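Local coordinates for protein catalase (Exiguobacterium oxidotolerans, PDB 2J2M) that catalyses the breakdown of hydrogen peroxide into water and oxygen, using heme as its cofactor, at residues A[91-96]-A[308-313]; A[111-116]-A[191-196]; A[256-261]-A[295-300]. All blocks are in the same frame, centred on the assembly; numbering follows the deposited sequence.

Interaction 1. Residues A[91-96]-A[308-313]; sequences FARFST and AETESV. With HEM (protoporphyrin IX containing Fe), chain E.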
loop_
_atom_site.group_PDB
_atom_site.type_symbol
_atom_site.label_atom_id
_atom_site.label_comp_id
_atom_site.label_asym_id
_atom_site.label_seq_id
_atom_site.Cartn_x
_atom_site.Cartn_y
_atom_site.Cartn_z
ATOM N N PHE A 91 22.738 15.711 4.236
ATOM C CA PHE A 91 22.622 14.340 4.733
ATOM C C PHE A 91 23.193 13.417 3.645
ATOM O O PHE A 91 22.902 13.581 2.469
ATOM C CB PHE A 91 21.167 13.992 5.102
ATOM C CG PHE A 91 21.004 12.605 5.696
ATOM C CD1 PHE A 91 21.390 12.340 7.011
ATOM C CD2 PHE A 91 20.479 11.567 4.943
ATOM C CE1 PHE A 91 21.249 11.089 7.556
ATOM C CE2 PHE A 91 20.326 10.283 5.497
ATOM C CZ PHE A 91 20.722 10.048 6.806
ATOM N N ALA A 92 24.053 12.495 4.043
ATOM C CA ALA A 92 24.709 11.612 3.088
ATOM C C ALA A 92 24.367 10.157 3.344
ATOM O O ALA A 92 24.085 9.777 4.482
ATOM C CB ALA A 92 26.219 11.820 3.117
ATOM N N ARG A 93 24.371 9.358 2.285
ATOM C CA ARG A 93 24.143 7.916 2.386
ATOM C C ARG A 93 25.087 7.211 1.421
ATOM O O ARG A 93 25.129 7.539 0.239
ATOM C CB ARG A 93 22.673 7.515 2.095
ATOM C CG ARG A 93 22.407 5.993 2.221
ATOM C CD ARG A 93 20.916 5.608 2.189
ATOM N NE ARG A 93 20.625 4.186 2.501
ATOM C CZ ARG A 93 20.764 3.154 1.649
ATOM N NH1 ARG A 93 21.253 3.358 0.416
ATOM N NH2 ARG A 93 20.435 1.911 2.032
ATOM N N PHE A 94 25.831 6.255 1.952
ATOM C CA PHE A 94 26.750 5.439 1.191
ATOM C C PHE A 94 26.187 4.039 1.225
ATOM O O PHE A 94 25.465 3.691 2.143
ATOM C CB PHE A 94 28.146 5.499 1.824
ATOM C CG PHE A 94 28.678 6.908 1.969
ATOM C CD1 PHE A 94 28.842 7.478 3.232
ATOM C CD2 PHE A 94 28.968 7.689 0.833
ATOM C CE1 PHE A 94 29.318 8.791 3.358
ATOM C CE2 PHE A 94 29.448 8.980 0.955
ATOM C CZ PHE A 94 29.621 9.537 2.212
ATOM N N SER A 95 26.498 3.235 0.224
ATOM C CA SER A 95 25.756 1.992 0.011
ATOM C C SER A 95 26.516 1.033 -0.874
ATOM O O SER A 95 27.462 1.447 -1.541
ATOM C CB SER A 95 24.367 2.291 -0.596
ATOM O OG SER A 95 24.475 2.981 -1.825
ATOM N N THR A 96 26.152 -0.251 -0.835
ATOM C CA THR A 96 26.548 -1.177 -1.897
ATOM C C THR A 96 25.416 -1.164 -2.907
ATOM O O THR A 96 24.587 -0.281 -2.827
ATOM C CB THR A 96 26.812 -2.603 -1.385
ATOM O OG1 THR A 96 25.674 -3.069 -0.650
ATOM C CG2 THR A 96 28.053 -2.631 -0.526
ATOM N N ALA A 308 14.198 6.185 10.329
ATOM C CA ALA A 308 13.600 7.476 9.998
ATOM C C ALA A 308 14.524 8.366 9.196
ATOM O O ALA A 308 14.074 9.332 8.572
ATOM C CB ALA A 308 13.127 8.232 11.270
ATOM N N GLU A 309 15.812 8.072 9.213
ATOM C CA GLU A 309 16.738 8.939 8.513
ATOM C C GLU A 309 17.351 8.196 7.346
ATOM O O GLU A 309 17.005 8.477 6.211
ATOM C CB GLU A 309 17.800 9.550 9.468
ATOM C CG GLU A 309 17.226 10.477 10.594
ATOM C CD GLU A 309 18.289 10.891 11.608
ATOM O OE1 GLU A 309 19.298 11.488 11.193
ATOM O OE2 GLU A 309 18.130 10.610 12.811
ATOM N N THR A 310 18.223 7.224 7.615
ATOM C CA THR A 310 18.905 6.492 6.554
ATOM C C THR A 310 17.931 5.675 5.678
ATOM O O THR A 310 18.033 5.689 4.429
ATOM C CB THR A 310 20.043 5.612 7.120
ATOM O OG1 THR A 310 20.832 6.390 8.034
ATOM C CG2 THR A 310 20.962 5.089 6.011
ATOM N N GLU A 311 16.974 4.992 6.303
ATOM C CA GLU A 311 16.129 4.111 5.509
ATOM C C GLU A 311 15.091 4.912 4.728
ATOM O O GLU A 311 14.773 4.565 3.600
ATOM C CB GLU A 311 15.484 2.982 6.339
ATOM C CG GLU A 311 14.728 1.919 5.491
ATOM C CD GLU A 311 15.681 1.172 4.541
ATOM O OE1 GLU A 311 16.835 0.965 4.957
ATOM O OE2 GLU A 311 15.312 0.826 3.389
ATOM N N SER A 312 14.621 6.009 5.313
ATOM C CA SER A 312 13.506 6.781 4.763
ATOM C C SER A 312 13.887 7.914 3.783
ATOM O O SER A 312 13.014 8.417 3.056
ATOM C CB SER A 312 12.607 7.307 5.892
ATOM O OG SER A 312 11.776 6.277 6.428
ATOM N N VAL A 313 15.154 8.334 3.762
ATOM C CA VAL A 313 15.588 9.292 2.761
ATOM C C VAL A 313 15.402 8.766 1.335
ATOM O O VAL A 313 15.596 7.578 1.064
ATOM C CB VAL A 313 17.074 9.781 2.980
ATOM C CG1 VAL A 313 18.117 8.672 2.689
ATOM C CG2 VAL A 313 17.362 11.074 2.174
HETATM C CHA HEM E . 19.547 3.707 -6.131
HETATM C CHB HEM E . 23.727 5.223 -8.143
HETATM C CHC HEM E . 21.971 4.101 -12.495
HETATM C CHD HEM E . 17.624 3.252 -10.589
HETATM C C1A HEM E . 20.816 4.258 -6.287
HETATM C C2A HEM E . 21.676 4.809 -5.242
HETATM C C3A HEM E . 22.834 5.227 -5.806
HETATM C C4A HEM E . 22.750 4.952 -7.217
HETATM C CMA HEM E . 24.057 5.884 -5.121
HETATM C CAA HEM E . 21.288 4.864 -3.741
HETATM C CBA HEM E . 20.623 6.182 -3.336
HETATM C CGA HEM E . 20.371 6.098 -1.847
HETATM O O1A HEM E . 19.187 6.033 -1.421
HETATM O O2A HEM E . 21.370 6.068 -1.078
HETATM C C1B HEM E . 23.604 5.117 -9.503
HETATM C C2B HEM E . 24.519 5.645 -10.503
HETATM C C3B HEM E . 24.015 5.318 -11.693
HETATM C C4B HEM E . 22.786 4.591 -11.490
HETATM C CMB HEM E . 25.807 6.476 -10.243
HETATM C CAB HEM E . 24.575 5.683 -13.078
HETATM C CBB HEM E . 25.875 5.620 -13.346
HETATM C C1C HEM E . 20.626 3.863 -12.404
HETATM C C2C HEM E . 19.685 3.733 -13.500
HETATM C C3C HEM E . 18.479 3.508 -12.943
HETATM C C4C HEM E . 18.628 3.478 -11.497
HETATM C CMC HEM E . 20.001 3.874 -15.019
HETATM C CAC HEM E . 17.130 3.273 -13.662
HETATM C CBC HEM E . 16.434 4.283 -14.198
HETATM C C1D HEM E . 17.708 3.254 -9.215
HETATM C C2D HEM E . 16.601 2.992 -8.316
HETATM C C3D HEM E . 17.199 3.148 -6.919
HETATM C C4D HEM E . 18.606 3.481 -7.116
HETATM C CMD HEM E . 15.117 2.681 -8.706
HETATM C CAD HEM E . 16.471 2.998 -5.571
HETATM C CBD HEM E . 16.232 4.407 -5.024
HETATM C CGD HEM E . 15.249 4.421 -3.869
HETATM O O1D HEM E . 14.555 3.395 -3.564
HETATM O O2D HEM E . 15.142 5.500 -3.249
HETATM N NA HEM E . 21.517 4.375 -7.474
HETATM N NB HEM E . 22.562 4.475 -10.138
HETATM N NC HEM E . 19.946 3.707 -11.209
HETATM N ND HEM E . 18.845 3.541 -8.476
HETATM FE FE HEM E . 20.605 4.304 -9.331
HETATM O O HOH W 1 19.369 2.045 4.450
#

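Interaction 2. Residues A[111-116]-A[191-196]; sequences RGFSVK and RKMRGS. With HEM (protoporphyrin IX containing Fe), chain E.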
loop_
_atom_site.group_PDB
_atom_site.type_symbol
_atom_site.label_atom_id
_atom_site.label_comp_id
_atom_site.label_asym_id
_atom_site.label_seq_id
_atom_site.Cartn_x
_atom_site.Cartn_y
_atom_site.Cartn_z
ATOM N N ARG A 111 30.204 1.420 -5.143
ATOM C CA ARG A 111 29.689 1.924 -3.883
ATOM C C ARG A 111 28.934 3.222 -4.127
ATOM O O ARG A 111 29.521 4.182 -4.639
ATOM C CB ARG A 111 30.828 2.181 -2.893
ATOM C CG ARG A 111 30.942 1.171 -1.751
ATOM C CD ARG A 111 31.070 -0.234 -2.259
ATOM N NE ARG A 111 31.373 -1.201 -1.219
ATOM C CZ ARG A 111 31.615 -2.492 -1.474
ATOM N NH1 ARG A 111 31.549 -2.930 -2.724
ATOM N NH2 ARG A 111 31.909 -3.353 -0.496
ATOM N N GLY A 112 27.661 3.252 -3.723
ATOM C CA GLY A 112 26.841 4.457 -3.816
ATOM C C GLY A 112 27.356 5.586 -2.932
ATOM O O GLY A 112 27.835 5.346 -1.811
ATOM N N PHE A 113 27.245 6.810 -3.454
ATOM C CA PHE A 113 27.711 8.043 -2.817
ATOM C C PHE A 113 26.636 9.149 -3.011
ATOM O O PHE A 113 26.603 9.849 -4.024
ATOM C CB PHE A 113 29.067 8.443 -3.449
ATOM C CG PHE A 113 29.826 9.518 -2.692
ATOM C CD1 PHE A 113 29.227 10.722 -2.359
ATOM C CD2 PHE A 113 31.170 9.319 -2.347
ATOM C CE1 PHE A 113 29.942 11.707 -1.675
ATOM C CE2 PHE A 113 31.895 10.286 -1.671
ATOM C CZ PHE A 113 31.272 11.487 -1.334
ATOM N N SER A 114 25.739 9.274 -2.043
ATOM C CA SER A 114 24.582 10.152 -2.177
ATOM C C SER A 114 24.625 11.286 -1.137
ATOM O O SER A 114 24.837 11.045 0.061
ATOM C CB SER A 114 23.261 9.349 -2.041
ATOM O OG SER A 114 23.123 8.361 -3.053
ATOM N N VAL A 115 24.393 12.510 -1.604
ATOM C CA VAL A 115 24.400 13.705 -0.748
ATOM C C VAL A 115 23.217 14.637 -1.070
ATOM O O VAL A 115 23.095 15.145 -2.189
ATOM C CB VAL A 115 25.745 14.473 -0.827
ATOM C CG1 VAL A 115 25.711 15.730 0.057
ATOM C CG2 VAL A 115 26.879 13.577 -0.394
ATOM N N LYS A 116 22.349 14.820 -0.072
ATOM C CA LYS A 116 21.214 15.753 -0.127
ATOM C C LYS A 116 21.636 17.085 0.496
ATOM O O LYS A 116 22.064 17.129 1.668
ATOM C CB LYS A 116 19.999 15.183 0.643
ATOM C CG LYS A 116 18.723 16.064 0.621
ATOM C CD LYS A 116 17.492 15.416 1.321
ATOM C CE LYS A 116 16.946 14.194 0.585
ATOM N NZ LYS A 116 16.712 14.457 -0.865
ATOM N N ARG A 191 34.330 5.783 4.194
ATOM C CA ARG A 191 35.094 7.008 4.410
ATOM C C ARG A 191 36.415 6.984 3.636
ATOM O O ARG A 191 37.100 8.017 3.493
ATOM C CB ARG A 191 35.308 7.273 5.907
ATOM C CG ARG A 191 36.190 6.272 6.612
ATOM C CD ARG A 191 35.909 6.217 8.120
ATOM N NE ARG A 191 36.846 7.063 8.828
ATOM C CZ ARG A 191 37.940 6.635 9.450
ATOM N NH1 ARG A 191 38.231 5.343 9.512
ATOM N NH2 ARG A 191 38.723 7.521 10.052
ATOM N N LYS A 192 36.758 5.809 3.112
ATOM C CA LYS A 192 37.996 5.659 2.355
ATOM C C LYS A 192 37.753 5.380 0.875
ATOM O O LYS A 192 38.416 4.540 0.273
ATOM C CB LYS A 192 38.866 4.584 2.986
ATOM C CG LYS A 192 39.227 4.915 4.418
ATOM C CD LYS A 192 40.309 4.005 4.965
ATOM C CE LYS A 192 40.514 4.309 6.452
ATOM N NZ LYS A 192 41.442 3.318 7.047
ATOM N N MET A 193 36.807 6.109 0.303
ATOM C CA MET A 193 36.453 5.981 -1.102
ATOM C C MET A 193 36.119 7.339 -1.694
ATOM O O MET A 193 35.783 8.297 -0.980
ATOM C CB MET A 193 35.244 5.055 -1.270
ATOM C CG MET A 193 33.903 5.721 -0.990
ATOM S SD MET A 193 32.593 4.496 -0.965
ATOM C CE MET A 193 31.141 5.556 -0.678
ATOM N N ARG A 194 36.192 7.406 -3.014
ATOM C CA ARG A 194 35.889 8.628 -3.743
ATOM C C ARG A 194 34.423 8.635 -4.174
ATOM O O ARG A 194 33.676 7.663 -3.914
ATOM C CB ARG A 194 36.839 8.764 -4.956
ATOM C CG ARG A 194 37.005 7.477 -5.787
ATOM C CD ARG A 194 37.278 7.781 -7.246
ATOM N NE ARG A 194 37.706 6.577 -7.973
ATOM C CZ ARG A 194 38.099 6.555 -9.249
ATOM N NH1 ARG A 194 38.490 5.401 -9.797
ATOM N NH2 ARG A 194 38.110 7.683 -9.975
ATOM N N GLY A 195 34.010 9.737 -4.817
ATOM C CA GLY A 195 32.668 9.866 -5.390
ATOM C C GLY A 195 32.755 10.422 -6.798
ATOM O O GLY A 195 33.712 11.141 -7.122
ATOM N N SER A 196 31.757 10.096 -7.634
ATOM C CA SER A 196 31.746 10.487 -9.035
ATOM C C SER A 196 30.311 10.725 -9.504
ATOM O O SER A 196 29.437 9.892 -9.253
ATOM C CB SER A 196 32.379 9.380 -9.887
ATOM O OG SER A 196 33.657 9.035 -9.399
HETATM C CHA HEM E . 19.547 3.707 -6.131
HETATM C CHB HEM E . 23.727 5.223 -8.143
HETATM C CHC HEM E . 21.971 4.101 -12.495
HETATM C CHD HEM E . 17.624 3.252 -10.589
HETATM C C1A HEM E . 20.816 4.258 -6.287
HETATM C C2A HEM E . 21.676 4.809 -5.242
HETATM C C3A HEM E . 22.834 5.227 -5.806
HETATM C C4A HEM E . 22.750 4.952 -7.217
HETATM C CMA HEM E . 24.057 5.884 -5.121
HETATM C CAA HEM E . 21.288 4.864 -3.741
HETATM C CBA HEM E . 20.623 6.182 -3.336
HETATM C CGA HEM E . 20.371 6.098 -1.847
HETATM O O1A HEM E . 19.187 6.033 -1.421
HETATM O O2A HEM E . 21.370 6.068 -1.078
HETATM C C1B HEM E . 23.604 5.117 -9.503
HETATM C C2B HEM E . 24.519 5.645 -10.503
HETATM C C3B HEM E . 24.015 5.318 -11.693
HETATM C C4B HEM E . 22.786 4.591 -11.490
HETATM C CMB HEM E . 25.807 6.476 -10.243
HETATM C CAB HEM E . 24.575 5.683 -13.078
HETATM C CBB HEM E . 25.875 5.620 -13.346
HETATM C C1C HEM E . 20.626 3.863 -12.404
HETATM C C2C HEM E . 19.685 3.733 -13.500
HETATM C C3C HEM E . 18.479 3.508 -12.943
HETATM C C4C HEM E . 18.628 3.478 -11.497
HETATM C CMC HEM E . 20.001 3.874 -15.019
HETATM C CAC HEM E . 17.130 3.273 -13.662
HETATM C CBC HEM E . 16.434 4.283 -14.198
HETATM C C1D HEM E . 17.708 3.254 -9.215
HETATM C C2D HEM E . 16.601 2.992 -8.316
HETATM C C3D HEM E . 17.199 3.148 -6.919
HETATM C C4D HEM E . 18.606 3.481 -7.116
HETATM C CMD HEM E . 15.117 2.681 -8.706
HETATM C CAD HEM E . 16.471 2.998 -5.571
HETATM C CBD HEM E . 16.232 4.407 -5.024
HETATM C CGD HEM E . 15.249 4.421 -3.869
HETATM O O1D HEM E . 14.555 3.395 -3.564
HETATM O O2D HEM E . 15.142 5.500 -3.249
HETATM N NA HEM E . 21.517 4.375 -7.474
HETATM N NB HEM E . 22.562 4.475 -10.138
HETATM N NC HEM E . 19.946 3.707 -11.209
HETATM N ND HEM E . 18.845 3.541 -8.476
HETATM FE FE HEM E . 20.605 4.304 -9.331
#

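Interaction 3. Residues A[256-261]-A[295-300]; sequences PEWDLF and GTMTLN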
loop_
_atom_site.group_PDB
_atom_site.type_symbol
_atom_site.label_atom_id
_atom_site.label_comp_id
_atom_site.label_asym_id
_atom_site.label_seq_id
_atom_site.Cartn_x
_atom_site.Cartn_y
_atom_site.Cartn_z
ATOM N N PRO A 256 34.683 12.152 8.854
ATOM C CA PRO A 256 34.975 11.925 7.436
ATOM C C PRO A 256 34.764 13.217 6.620
ATOM O O PRO A 256 33.742 13.891 6.794
ATOM C CB PRO A 256 33.936 10.865 7.036
ATOM C CG PRO A 256 33.549 10.222 8.293
ATOM C CD PRO A 256 33.578 11.291 9.318
ATOM N N GLU A 257 35.720 13.546 5.748
ATOM C CA GLU A 257 35.659 14.740 4.943
ATOM C C GLU A 257 35.994 14.397 3.518
ATOM O O GLU A 257 36.808 13.522 3.284
ATOM C CB GLU A 257 36.654 15.790 5.449
ATOM C CG GLU A 257 36.394 16.273 6.878
ATOM C CD GLU A 257 37.008 17.644 7.179
ATOM O OE1 GLU A 257 38.082 17.988 6.642
ATOM O OE2 GLU A 257 36.397 18.391 7.964
ATOM N N TRP A 258 35.373 15.088 2.563
ATOM C CA TRP A 258 35.756 14.971 1.163
ATOM C C TRP A 258 35.815 16.356 0.550
ATOM O O TRP A 258 35.017 17.249 0.909
ATOM C CB TRP A 258 34.717 14.185 0.340
ATOM C CG TRP A 258 34.577 12.713 0.593
ATOM C CD1 TRP A 258 34.960 11.700 -0.240
ATOM C CD2 TRP A 258 33.949 12.088 1.721
ATOM N NE1 TRP A 258 34.637 10.475 0.307
ATOM C CE2 TRP A 258 34.014 10.688 1.514
ATOM C CE3 TRP A 258 33.342 12.571 2.886
ATOM C CZ2 TRP A 258 33.498 9.774 2.432
ATOM C CZ3 TRP A 258 32.837 11.665 3.798
ATOM C CH2 TRP A 258 32.911 10.283 3.565
ATOM N N ASP A 259 36.718 16.527 -0.419
ATOM C CA ASP A 259 36.675 17.708 -1.278
ATOM C C ASP A 259 35.866 17.517 -2.575
ATOM O O ASP A 259 35.952 16.477 -3.230
ATOM C CB ASP A 259 38.092 18.199 -1.549
ATOM C CG ASP A 259 38.767 18.653 -0.289
ATOM O OD1 ASP A 259 39.375 17.802 0.378
ATOM O OD2 ASP A 259 38.653 19.838 0.074
ATOM N N LEU A 260 35.072 18.522 -2.923
ATOM C CA LEU A 260 34.292 18.526 -4.185
ATOM C C LEU A 260 34.998 19.320 -5.299
ATOM O O LEU A 260 35.314 20.500 -5.131
ATOM C CB LEU A 260 32.883 19.094 -3.966
ATOM C CG LEU A 260 31.908 19.151 -5.151
ATOM C CD1 LEU A 260 31.429 17.746 -5.569
ATOM C CD2 LEU A 260 30.703 20.017 -4.816
ATOM N N PHE A 261 35.241 18.653 -6.424
ATOM C CA PHE A 261 35.818 19.277 -7.578
ATOM C C PHE A 261 34.817 19.185 -8.738
ATOM O O PHE A 261 33.892 18.344 -8.742
ATOM C CB PHE A 261 37.127 18.589 -7.990
ATOM C CG PHE A 261 38.256 18.709 -6.990
ATOM C CD1 PHE A 261 39.293 19.610 -7.204
ATOM C CD2 PHE A 261 38.310 17.877 -5.859
ATOM C CE1 PHE A 261 40.357 19.717 -6.309
ATOM C CE2 PHE A 261 39.366 17.975 -4.934
ATOM C CZ PHE A 261 40.392 18.896 -5.160
ATOM N N GLY A 295 34.629 22.991 -2.854
ATOM C CA GLY A 295 34.452 23.048 -1.416
ATOM C C GLY A 295 34.707 21.701 -0.794
ATOM O O GLY A 295 35.328 20.827 -1.411
ATOM N N THR A 296 34.249 21.565 0.450
ATOM C CA THR A 296 34.484 20.382 1.256
ATOM C C THR A 296 33.307 19.988 2.165
ATOM O O THR A 296 32.670 20.828 2.815
ATOM C CB THR A 296 35.906 20.411 1.976
ATOM O OG1 THR A 296 35.794 20.115 3.383
ATOM C CG2 THR A 296 36.621 21.719 1.750
ATOM N N MET A 297 33.000 18.693 2.161
ATOM C CA MET A 297 31.949 18.162 2.996
ATOM C C MET A 297 32.569 17.510 4.224
ATOM O O MET A 297 33.550 16.751 4.113
ATOM C CB MET A 297 31.084 17.163 2.214
ATOM C CG MET A 297 30.160 16.292 3.085
ATOM S SD MET A 297 29.017 15.203 2.157
ATOM C CE MET A 297 30.142 14.034 1.419
ATOM N N THR A 298 31.989 17.816 5.385
ATOM C CA THR A 298 32.351 17.193 6.648
ATOM C C THR A 298 31.104 16.513 7.219
ATOM O O THR A 298 30.096 17.173 7.410
ATOM C CB THR A 298 32.877 18.266 7.637
ATOM O OG1 THR A 298 34.023 18.903 7.058
ATOM C CG2 THR A 298 33.256 17.653 9.007
ATOM N N LEU A 299 31.160 15.200 7.434
ATOM C CA LEU A 299 30.100 14.477 8.155
ATOM C C LEU A 299 30.437 14.366 9.668
ATOM O O LEU A 299 31.342 13.641 10.082
ATOM C CB LEU A 299 29.887 13.089 7.543
ATOM C CG LEU A 299 28.926 12.786 6.381
ATOM C CD1 LEU A 299 28.477 13.995 5.599
ATOM C CD2 LEU A 299 29.511 11.743 5.473
ATOM N N ASN A 300 29.680 15.093 10.482
ATOM C CA ASN A 300 30.031 15.278 11.881
ATOM C C ASN A 300 28.954 14.838 12.900
ATOM O O ASN A 300 29.115 15.024 14.103
ATOM C CB ASN A 300 30.458 16.738 12.123
ATOM C CG ASN A 300 29.384 17.766 11.731
ATOM O OD1 ASN A 300 28.214 17.454 11.552
ATOM N ND2 ASN A 300 29.806 19.003 11.598
#

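Interaction 1. Residues A[91-96]-A[308-313]
Arg93 and Thr310 bring strand 87-95 of the catalase beta-barrel up to helix 307-311, their CA atoms 6.8 Å apart, while Phe91 stands farther from Glu309. No hydrogen bond joins the two segments directly; side chains, and one water, make the contact. Val313 N bonds to Glu309 O within the segment, and the Val313 side chain points toward the strand. Phe91 and Arg93, two residues apart on the strand, both reach toward the turn. With CG anti to its backbone N (chi1 -177°), the Phe91 ring extends to the helix, where Thr310 OG1 lies in the ring plane at the edge, 3.9 Å from CZ. Val313 CG1 also comes to the edge, 3.9 Å from CE2. A flat apolar ring suits this buried seam, and the ring of His63, which is hydrogen-bonded to Glu309 OE1, meets it as well. Arg93 crosses Thr310 at about a right angle, with the methyl CG2 of Thr310 3.6 Å from Arg93 NE. The extended chain from CG to NE carries the guanidinium to a heme propionate, where NH1 of Arg93 donates to HEM O2A (3.1 Å, 155°). The same NH1 also bonds to the carbonyl O of His56. A long, charged side chain suits a strand position from which a propionate is met, and the pairing probably stabilises the propionate's negative charge. On the other amino group a water in the guanidinium plane completes the link to the helix: it accepts from Arg93 NH2 at 2.6 Å and donates to Glu311 OE1 at 2.8 Å, while Glu311 OE2 makes a salt bridge with Arg53.

Interaction 2. Residues A[111-116]-A[191-196]
Within the heme pocket of the catalase beta-barrel, strand 112-119 passes the porphyrin at Gly112, and its next residue, Phe113, packs against the chain at Gly195. The CA atoms of Phe113 and Gly195 are 5.9 Å apart, yet no hydrogen bond crosses between the segments; the contact is made by a ring, a thioether and bare backbone. The Phe113 ring, with CG anti to the backbone N (chi1 -167°), puts CD2 3.4 Å from Gly195 CA and equally near Arg194 O. Glycine suits position 195 because a CB there would point at the ring and clash with CD2. Beyond this segment the ring stacks on Trp217 and meets Trp258 edge-to-face, so it is one member of an aromatic cluster. An alanine in place of Phe113 would probably open a gap over Gly195 and deprive Trp217 of its stack and Trp258 of an edge-to-face neighbour. Gly112 has a comparable reason to lack a side chain: its CA lies 3.4 Å from the heme methyl HEM CMA, which a CB would strike. Met193 makes the rest of the contact. Its CG takes the crowded position between backbone N and carbonyl carbon (chi1 80°), and the rest of the chain runs out extended, crossing Arg111 at about a right angle. There the sulfur SD rests 3.5 Å from Arg111 CB, on the aliphatic base of the arginine, while the polar end of Arg111 bends away at chi2 and gives NH1 to the carbonyls of Leu107 and Asp109. A long, unbranched, apolar side chain suits a place from which it reaches both the arginine's CB and the strand's backbone. At its tip, the Met193 methyl CE comes 3.5 Å from Gly112 O and 4.1 Å from Phe113 CD2.

Interaction 3. Residues A[256-261]-A[295-300]
Trp258 and Met297 form a hydrogen-bonded pair at the middle of an antiparallel ladder: Trp258 N donates to Met297 O at 2.9 Å, and Met297 N returns the bond to Trp258 O at 2.8 Å. On one side of this pair Leu299 N reaches Pro256 O at 3.0 Å. On the other, Leu260 N binds Gly295 O at 2.8 Å, whereas the return bond from Gly295 N to Leu260 O is weak. Proline lacks an N-H, but its carbonyl still serves as acceptor. On the partly exposed face Thr298 OG1 donates to Glu257 OE2 at 2.6 Å, from 54° above the carboxylate plane, the two side chains lying alongside each other. Asp259 OD2 accepts from His293 NE2 and has the Thr296 methyl beside it. The other face is apolar: Trp258 CE3 meets Met297 CE at 3.8 Å and CZ3 meets Leu299 CD2 at 3.7 Å, while the indole NE1 is satisfied by Met193 O. In the barrel, strand 257-265 pairs on with strand 210-219, and strand 292-302 with strand 59-68; Trp258 touches Trp217, and Leu299 packs on Phe94 of strand 87-95.

How the interactions relate
All three contacts are buried and involve strands of one beta-barrel, though 308-313 is helix and turn and most of 191-196 is loop; interaction 2 is the nearest to the chain centre. Interactions 1 and 2 share the heme and are joined by adjacent strands, where Arg93 N and Ser114 O, and Ser95 O and Gly112 N, are probably hydrogen-bonded. Only interaction 3, farther out and away from the heme, has a partly exposed polar face along its ladder. Their chemistry differs accordingly: an aromatic seam plus charge and water beside a propionate in 1, apolar packing without cross-segment bonds in 2, backbone pairing in 3. Phe94, on the strand of interaction 1 but not in contact with its helix, touches Met193 of interaction 2 and Trp258 of interaction 3.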